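Local coordinates for diaminopropionate ammonia-lyase (Escherichia coli, PDB 4D9I), which catalyses the pyridoxal-phosphate-dependent elimination of ammonia from both L- and D-2,3-diaminopropionate, yielding pyruvate, and works as a homodimer, at residues F16-Q26 / G242-Q251; T114-N122 / Y168-M176. One frame throughout, in Å; residues are numbered along the deposited sequence.

Contact 1 (F16-Q26 / G242-Q251)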
# COMPACT_ATOMS: atom_id res chain seq x y z
N PHE B 16 12.74 21.52 -29.31
CA PHE B 16 12.08 22.56 -28.52
C PHE B 16 12.23 23.93 -29.17
O PHE B 16 13.33 24.33 -29.53
CB PHE B 16 12.67 22.58 -27.09
CG PHE B 16 12.13 23.67 -26.21
CD1 PHE B 16 12.63 24.97 -26.28
CD2 PHE B 16 11.13 23.39 -25.29
CE1 PHE B 16 12.13 25.97 -25.47
CE2 PHE B 16 10.62 24.39 -24.47
CZ PHE B 16 11.12 25.67 -24.57
N ASN B 17 11.12 24.64 -29.34
CA ASN B 17 11.16 26.03 -29.81
C ASN B 17 10.28 26.98 -29.01
O ASN B 17 10.30 28.20 -29.24
CB ASN B 17 10.89 26.13 -31.32
CG ASN B 17 9.49 25.69 -31.72
OD1 ASN B 17 8.67 25.32 -30.89
ND2 ASN B 17 9.22 25.73 -33.02
N GLY B 18 9.52 26.42 -28.07
CA GLY B 18 8.66 27.20 -27.19
C GLY B 18 7.50 27.90 -27.88
O GLY B 18 6.95 28.86 -27.33
N GLU B 19 7.14 27.45 -29.08
CA GLU B 19 5.95 27.94 -29.78
C GLU B 19 4.73 27.34 -29.09
O GLU B 19 4.52 26.14 -29.12
CB GLU B 19 5.98 27.59 -31.29
CG GLU B 19 4.64 27.70 -32.05
CD GLU B 19 4.77 27.66 -33.57
OE1 GLU B 19 3.85 27.13 -34.25
OE2 GLU B 19 5.78 28.16 -34.12
N THR B 20 3.96 28.19 -28.41
CA THR B 20 2.72 27.75 -27.76
C THR B 20 1.61 27.57 -28.82
O THR B 20 1.81 27.88 -30.01
CB THR B 20 2.28 28.74 -26.66
OG1 THR B 20 1.91 29.97 -27.26
CG2 THR B 20 3.40 29.00 -25.68
N SER B 21 0.45 27.09 -28.37
CA SER B 21 -0.69 26.79 -29.23
C SER B 21 -1.94 27.56 -28.77
O SER B 21 -2.49 27.27 -27.70
CB SER B 21 -0.98 25.27 -29.20
OG SER B 21 -2.21 24.94 -29.84
N PRO B 22 -2.40 28.54 -29.56
CA PRO B 22 -3.64 29.24 -29.21
C PRO B 22 -4.84 28.30 -29.13
O PRO B 22 -5.78 28.59 -28.40
CB PRO B 22 -3.82 30.24 -30.36
CG PRO B 22 -2.45 30.46 -30.90
CD PRO B 22 -1.77 29.12 -30.76
N LEU B 23 -4.81 27.22 -29.90
CA LEU B 23 -5.86 26.19 -29.92
C LEU B 23 -6.02 25.41 -28.59
O LEU B 23 -7.14 25.13 -28.17
CB LEU B 23 -5.63 25.21 -31.08
CG LEU B 23 -6.87 24.41 -31.52
CD1 LEU B 23 -8.08 25.33 -31.71
CD2 LEU B 23 -6.61 23.60 -32.78
N PHE B 24 -4.90 25.07 -27.95
CA PHE B 24 -4.91 24.38 -26.65
C PHE B 24 -4.36 25.29 -25.55
O PHE B 24 -3.23 25.11 -25.11
CB PHE B 24 -4.14 23.03 -26.71
CG PHE B 24 -4.60 22.11 -27.82
CD1 PHE B 24 -5.88 21.54 -27.80
CD2 PHE B 24 -3.77 21.86 -28.92
CE1 PHE B 24 -6.31 20.72 -28.84
CE2 PHE B 24 -4.21 21.05 -29.97
CZ PHE B 24 -5.48 20.48 -29.93
N SER B 25 -5.18 26.25 -25.11
CA SER B 25 -4.75 27.28 -24.15
C SER B 25 -5.74 27.51 -23.00
O SER B 25 -6.70 26.78 -22.86
CB SER B 25 -4.51 28.61 -24.89
OG SER B 25 -5.74 29.20 -25.27
N GLN B 26 -5.49 28.54 -22.20
CA GLN B 26 -6.37 28.87 -21.07
C GLN B 26 -7.86 29.08 -21.39
O GLN B 26 -8.73 28.62 -20.65
CB GLN B 26 -5.83 30.10 -20.35
CG GLN B 26 -4.82 29.75 -19.28
CD GLN B 26 -4.16 30.97 -18.69
OE1 GLN B 26 -3.29 31.59 -19.30
NE2 GLN B 26 -4.57 31.32 -17.48
N GLY B 242 -0.20 21.99 -23.26
CA GLY B 242 -0.62 23.19 -23.99
C GLY B 242 -1.18 24.23 -23.04
O GLY B 242 -0.79 25.40 -23.09
N TYR B 243 -2.07 23.78 -22.15
CA TYR B 243 -2.68 24.67 -21.15
C TYR B 243 -1.62 25.21 -20.18
O TYR B 243 -1.55 26.41 -19.97
CB TYR B 243 -3.78 23.98 -20.35
CG TYR B 243 -4.33 24.83 -19.20
CD1 TYR B 243 -3.75 24.80 -17.92
CD2 TYR B 243 -5.40 25.70 -19.40
CE1 TYR B 243 -4.25 25.60 -16.89
CE2 TYR B 243 -5.90 26.48 -18.37
CZ TYR B 243 -5.32 26.43 -17.12
OH TYR B 243 -5.85 27.22 -16.13
N LEU B 244 -0.81 24.31 -19.61
CA LEU B 244 0.17 24.67 -18.58
C LEU B 244 1.20 25.68 -19.09
O LEU B 244 1.57 26.64 -18.39
CB LEU B 244 0.88 23.42 -18.07
CG LEU B 244 0.08 22.46 -17.19
CD1 LEU B 244 0.89 21.23 -16.82
CD2 LEU B 244 -0.46 23.15 -15.94
N VAL B 245 1.64 25.44 -20.32
CA VAL B 245 2.70 26.22 -20.94
C VAL B 245 2.13 27.58 -21.35
O VAL B 245 2.85 28.57 -21.39
CB VAL B 245 3.32 25.37 -22.07
CG1 VAL B 245 3.33 26.05 -23.42
CG2 VAL B 245 4.64 24.75 -21.64
N ASP B 246 0.82 27.63 -21.58
CA ASP B 246 0.13 28.91 -21.74
C ASP B 246 0.10 29.71 -20.44
O ASP B 246 0.27 30.93 -20.46
CB ASP B 246 -1.29 28.73 -22.30
CG ASP B 246 -1.93 30.04 -22.74
OD1 ASP B 246 -1.29 30.81 -23.49
OD2 ASP B 246 -3.08 30.30 -22.35
N VAL B 247 -0.13 29.02 -19.32
CA VAL B 247 -0.14 29.61 -17.99
C VAL B 247 1.27 29.99 -17.52
O VAL B 247 1.48 31.09 -17.01
CB VAL B 247 -0.76 28.64 -16.95
CG1 VAL B 247 -0.55 29.13 -15.52
CG2 VAL B 247 -2.24 28.43 -17.22
N TYR B 248 2.23 29.08 -17.72
CA TYR B 248 3.54 29.20 -17.08
C TYR B 248 4.74 29.57 -17.95
O TYR B 248 5.82 29.88 -17.42
CB TYR B 248 3.87 27.91 -16.32
CG TYR B 248 2.96 27.64 -15.14
CD1 TYR B 248 2.96 28.48 -14.03
CD2 TYR B 248 2.12 26.52 -15.14
CE1 TYR B 248 2.14 28.22 -12.95
CE2 TYR B 248 1.30 26.24 -14.06
CZ TYR B 248 1.31 27.10 -12.97
OH TYR B 248 0.50 26.83 -11.90
N SER B 249 4.55 29.56 -19.27
CA SER B 249 5.63 29.71 -20.25
C SER B 249 6.38 28.39 -20.40
O SER B 249 6.68 27.72 -19.41
CB SER B 249 6.61 30.85 -19.91
OG SER B 249 7.65 30.36 -19.06
N PRO B 250 6.69 28.01 -21.65
CA PRO B 250 7.39 26.74 -21.87
C PRO B 250 8.85 26.75 -21.38
O PRO B 250 9.40 25.69 -21.08
CB PRO B 250 7.29 26.55 -23.40
CG PRO B 250 7.09 27.93 -23.95
CD PRO B 250 6.30 28.67 -22.91
N GLN B 251 9.46 27.94 -21.32
CA GLN B 251 10.81 28.10 -20.77
C GLN B 251 10.85 27.83 -19.26
O GLN B 251 11.80 27.23 -18.78
CB GLN B 251 11.42 29.49 -21.09
CG GLN B 251 11.62 29.79 -22.57
CD GLN B 251 10.33 30.16 -23.30
OE1 GLN B 251 9.26 30.24 -22.71
NE2 GLN B 251 10.44 30.37 -24.60
O HOH W 1 -0.47 26.75 -25.41
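D246 extends toward S25 and Q26 because its chi1 of -169° sets CG opposite the backbone N, next to the carbonyl carbon. OD2 takes the backbone N-H of Q26 at 3.0 Å in a nearly straight bond (169°), met on the anti side and 33° out of the carboxylate plane; the same oxygen lies against S25 CB. Replacing this aspartate by alanine removes the carboxylate, which would probably leave the Q26 N-H without its acceptor and open a gap beside S25 CB. The aliphatic part of Q26 fills the space between two side chains: Q26 CG lies 3.6 Å from Y243 CE2, and V247 CG2 is equally near to Q26 CG. At G242 the chains are close, with a water bridging S21 N to G242 O, and a side chain there would run into F24 O.

Farther along, T20 CG2 reaches V245 CG1 at 3.7 Å and also rests on P250 CD. P250 lies against G18 through CG, 3.5 Å from G18 O, while F16 brings CE2 and CZ up to the carbonyl and CB of P250, whose O lies at the ring edge, near its plane. F16, G18 and T20 all meet P250, which follows S249, the first residue to leave the helix. This is structural packing away from the active site: the loop between strand 8-12 and helix 26-36 is laid along the end of helix 235-248, and S25 is the N-cap residue of helix 26-36.

Contact 2 (T114-N122 / Y168-M176). With TRS (2-amino-2-hydroxymethyl-propane-1,3-diol), chain D.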
# COMPACT_ATOMS: atom_id res chain seq x y z
N THR B 114 -25.31 7.48 -33.22
CA THR B 114 -24.57 6.31 -32.74
C THR B 114 -23.08 6.62 -32.78
O THR B 114 -22.53 6.90 -33.85
CB THR B 114 -24.90 5.06 -33.56
OG1 THR B 114 -26.31 4.83 -33.51
CG2 THR B 114 -24.18 3.84 -33.00
N PHE B 115 -22.46 6.60 -31.61
CA PHE B 115 -21.04 6.88 -31.49
C PHE B 115 -20.22 5.61 -31.48
O PHE B 115 -20.43 4.75 -30.62
CB PHE B 115 -20.76 7.70 -30.23
CG PHE B 115 -21.43 9.03 -30.23
CD1 PHE B 115 -21.00 10.03 -31.10
CD2 PHE B 115 -22.51 9.28 -29.40
CE1 PHE B 115 -21.63 11.26 -31.12
CE2 PHE B 115 -23.16 10.51 -29.43
CZ PHE B 115 -22.71 11.50 -30.28
N ALA B 116 -19.25 5.52 -32.38
CA ALA B 116 -18.46 4.30 -32.54
C ALA B 116 -17.00 4.54 -32.17
O ALA B 116 -16.39 5.53 -32.59
CB ALA B 116 -18.58 3.77 -33.96
N THR B 117 -16.44 3.62 -31.38
CA THR B 117 -15.16 3.87 -30.75
C THR B 117 -14.39 2.59 -30.49
O THR B 117 -14.97 1.59 -30.10
CB THR B 117 -15.40 4.62 -29.42
OG1 THR B 117 -15.95 5.91 -29.71
CG2 THR B 117 -14.13 4.78 -28.62
N THR B 118 -13.07 2.64 -30.71
CA THR B 118 -12.13 1.63 -30.23
C THR B 118 -11.39 2.14 -28.98
O THR B 118 -11.02 3.31 -28.90
CB THR B 118 -11.10 1.21 -31.31
OG1 THR B 118 -11.75 0.41 -32.29
CG2 THR B 118 -9.98 0.39 -30.68
N THR B 119 -11.18 1.24 -28.02
CA THR B 119 -10.57 1.59 -26.76
C THR B 119 -9.91 0.39 -26.09
O THR B 119 -10.30 -0.77 -26.31
CB THR B 119 -11.60 2.16 -25.76
OG1 THR B 119 -10.90 2.75 -24.65
CG2 THR B 119 -12.55 1.04 -25.27
N ASP B 120 -8.92 0.66 -25.25
CA ASP B 120 -8.36 -0.42 -24.44
C ASP B 120 -8.86 -0.27 -23.00
O ASP B 120 -8.41 -0.97 -22.10
CB ASP B 120 -6.83 -0.44 -24.54
CG ASP B 120 -6.20 0.84 -24.03
OD1 ASP B 120 -4.96 0.97 -24.11
OD2 ASP B 120 -6.95 1.72 -23.54
N GLY B 121 -9.79 0.66 -22.79
CA GLY B 121 -10.32 0.88 -21.46
C GLY B 121 -11.06 2.17 -21.21
O GLY B 121 -12.29 2.21 -21.32
N ASN B 122 -10.33 3.23 -20.88
CA ASN B 122 -10.94 4.47 -20.37
C ASN B 122 -11.66 5.35 -21.39
O ASN B 122 -12.75 5.87 -21.12
CB ASN B 122 -9.88 5.30 -19.64
CG ASN B 122 -9.31 4.56 -18.45
OD1 ASN B 122 -10.04 3.85 -17.76
ND2 ASN B 122 -8.03 4.73 -18.21
N TYR B 168 -4.65 -3.27 -31.17
CA TYR B 168 -5.25 -1.95 -31.08
C TYR B 168 -5.38 -1.29 -32.45
O TYR B 168 -6.49 -0.91 -32.85
CB TYR B 168 -4.49 -1.04 -30.11
CG TYR B 168 -5.18 0.29 -29.89
CD1 TYR B 168 -4.97 1.36 -30.77
CD2 TYR B 168 -6.06 0.47 -28.83
CE1 TYR B 168 -5.61 2.57 -30.59
CE2 TYR B 168 -6.71 1.68 -28.64
CZ TYR B 168 -6.49 2.72 -29.53
OH TYR B 168 -7.11 3.93 -29.35
N ASP B 169 -4.26 -1.19 -33.17
CA ASP B 169 -4.21 -0.49 -34.45
C ASP B 169 -5.21 -1.04 -35.48
O ASP B 169 -5.89 -0.26 -36.15
CB ASP B 169 -2.78 -0.52 -35.02
N ASP B 170 -5.28 -2.37 -35.58
CA ASP B 170 -6.20 -3.04 -36.51
C ASP B 170 -7.67 -2.87 -36.11
O ASP B 170 -8.51 -2.61 -36.96
CB ASP B 170 -5.89 -4.55 -36.59
CG ASP B 170 -4.50 -4.84 -37.13
OD1 ASP B 170 -4.07 -4.17 -38.09
OD2 ASP B 170 -3.85 -5.77 -36.61
N THR B 171 -7.95 -3.01 -34.82
CA THR B 171 -9.30 -2.88 -34.28
C THR B 171 -9.90 -1.49 -34.56
O THR B 171 -11.10 -1.38 -34.82
CB THR B 171 -9.32 -3.18 -32.76
OG1 THR B 171 -8.91 -4.54 -32.55
CG2 THR B 171 -10.71 -2.98 -32.16
N VAL B 172 -9.06 -0.46 -34.50
CA VAL B 172 -9.47 0.91 -34.83
C VAL B 172 -9.99 0.98 -36.26
O VAL B 172 -11.00 1.64 -36.53
CB VAL B 172 -8.33 1.94 -34.61
CG1 VAL B 172 -8.74 3.31 -35.12
CG2 VAL B 172 -7.97 2.04 -33.14
N ARG B 173 -9.30 0.29 -37.17
CA ARG B 173 -9.69 0.20 -38.57
C ARG B 173 -11.06 -0.48 -38.72
O ARG B 173 -11.90 -0.03 -39.50
CB ARG B 173 -8.61 -0.51 -39.39
CG ARG B 173 -7.55 0.40 -40.01
CD ARG B 173 -6.64 1.06 -38.97
N LEU B 174 -11.29 -1.56 -37.96
CA LEU B 174 -12.60 -2.20 -37.94
C LEU B 174 -13.72 -1.24 -37.50
O LEU B 174 -14.82 -1.26 -38.05
CB LEU B 174 -12.60 -3.47 -37.08
N THR B 175 -13.42 -0.38 -36.52
CA THR B 175 -14.37 0.65 -36.06
C THR B 175 -14.73 1.63 -37.19
O THR B 175 -15.91 1.93 -37.39
CB THR B 175 -13.86 1.40 -34.80
OG1 THR B 175 -13.96 0.54 -33.66
CG2 THR B 175 -14.69 2.65 -34.50
N MET B 176 -13.72 2.10 -37.92
CA MET B 176 -13.91 3.02 -39.05
C MET B 176 -14.73 2.36 -40.16
O MET B 176 -15.67 2.97 -40.71
CB MET B 176 -12.57 3.50 -39.61
CG MET B 176 -11.58 3.95 -38.53
SD MET B 176 -10.18 4.85 -39.23
CE MET B 176 -8.79 3.89 -38.67
C TRS D . -4.68 5.46 -25.83
C1 TRS D . -5.08 6.23 -27.10
C2 TRS D . -4.96 3.96 -25.93
C3 TRS D . -5.46 6.10 -24.70
N TRS D . -3.23 5.63 -25.57
O1 TRS D . -4.39 5.67 -28.22
O2 TRS D . -4.24 3.27 -24.88
O3 TRS D . -6.86 5.98 -24.97
O HOH W 2 -8.50 4.94 -27.59
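T118, T175 and Y168 carry most of this contact, and T118 touches both of the others. Its OG1 meets T175 OG1 at 2.6 Å, a short hydroxyl-to-hydroxyl hydrogen bond in which either could be the donor. T118 OG1 also lies 3.2 Å from T171 O, at best a weak bond, since its one proton has both acceptors within reach. With OG1 beside the backbone N (chi1 -73°), the CG2 methyl of T118 is anti to that N and is carried away from the polar pair, packing 3.6 Å from V172 CG2, with T171 CG2 close by. The hydroxyl of T171 itself is held by N167 O.

T175 splits its two branches in the same way: OG1 goes to T118, while CG2 lies against the strand backbone, 3.7 Å from T117 N, and near A116 CB.

Y168 receives the T118 methyl over one face of its ring, offset toward the rim, and its CE2 edge faces D120 N. The phenol OH accepts a weak bond from O1 of the bound Tris molecule, and it donates to a water at 2.5 Å that lies in the ring plane and in turn donates to T118 O. Tris O2 bonds D120 OD1 at 2.5 Å, and G288 N is a second donor to that oxygen. D120 is the inferred proton acceptor for the L-isomer, so Tris occupies the active-site cleft beside it.

Strand 114-118 runs between strands 137-142 and 185-186 of the parallel four-stranded sheet, with helix 168-182 packed on it nearly antiparallel (166°, short axes 7.5 Å apart at closest) and helix 122-133 touching F115 and T117.

Overall arrangement
The two contacts lie well apart, with centres 30 Å from each other and nearest atoms about 17 Å apart. Along the chain, both segments of contact 2 fall between those of contact 1. Each belongs to a different part of this fold type II enzyme: contact 2 is built on the parallel four-stranded sheet, whereas one segment of contact 1 follows strand 8-12 and the other leads into strand 254-260, both of the seven-stranded sheet. Contact 2 alone reaches the active site: it holds D120, and N122 hydrogen-bonds O3 of the pyridoxal-phosphate-modified lysine at position 77. Contact 1 is remote from the annotated sites.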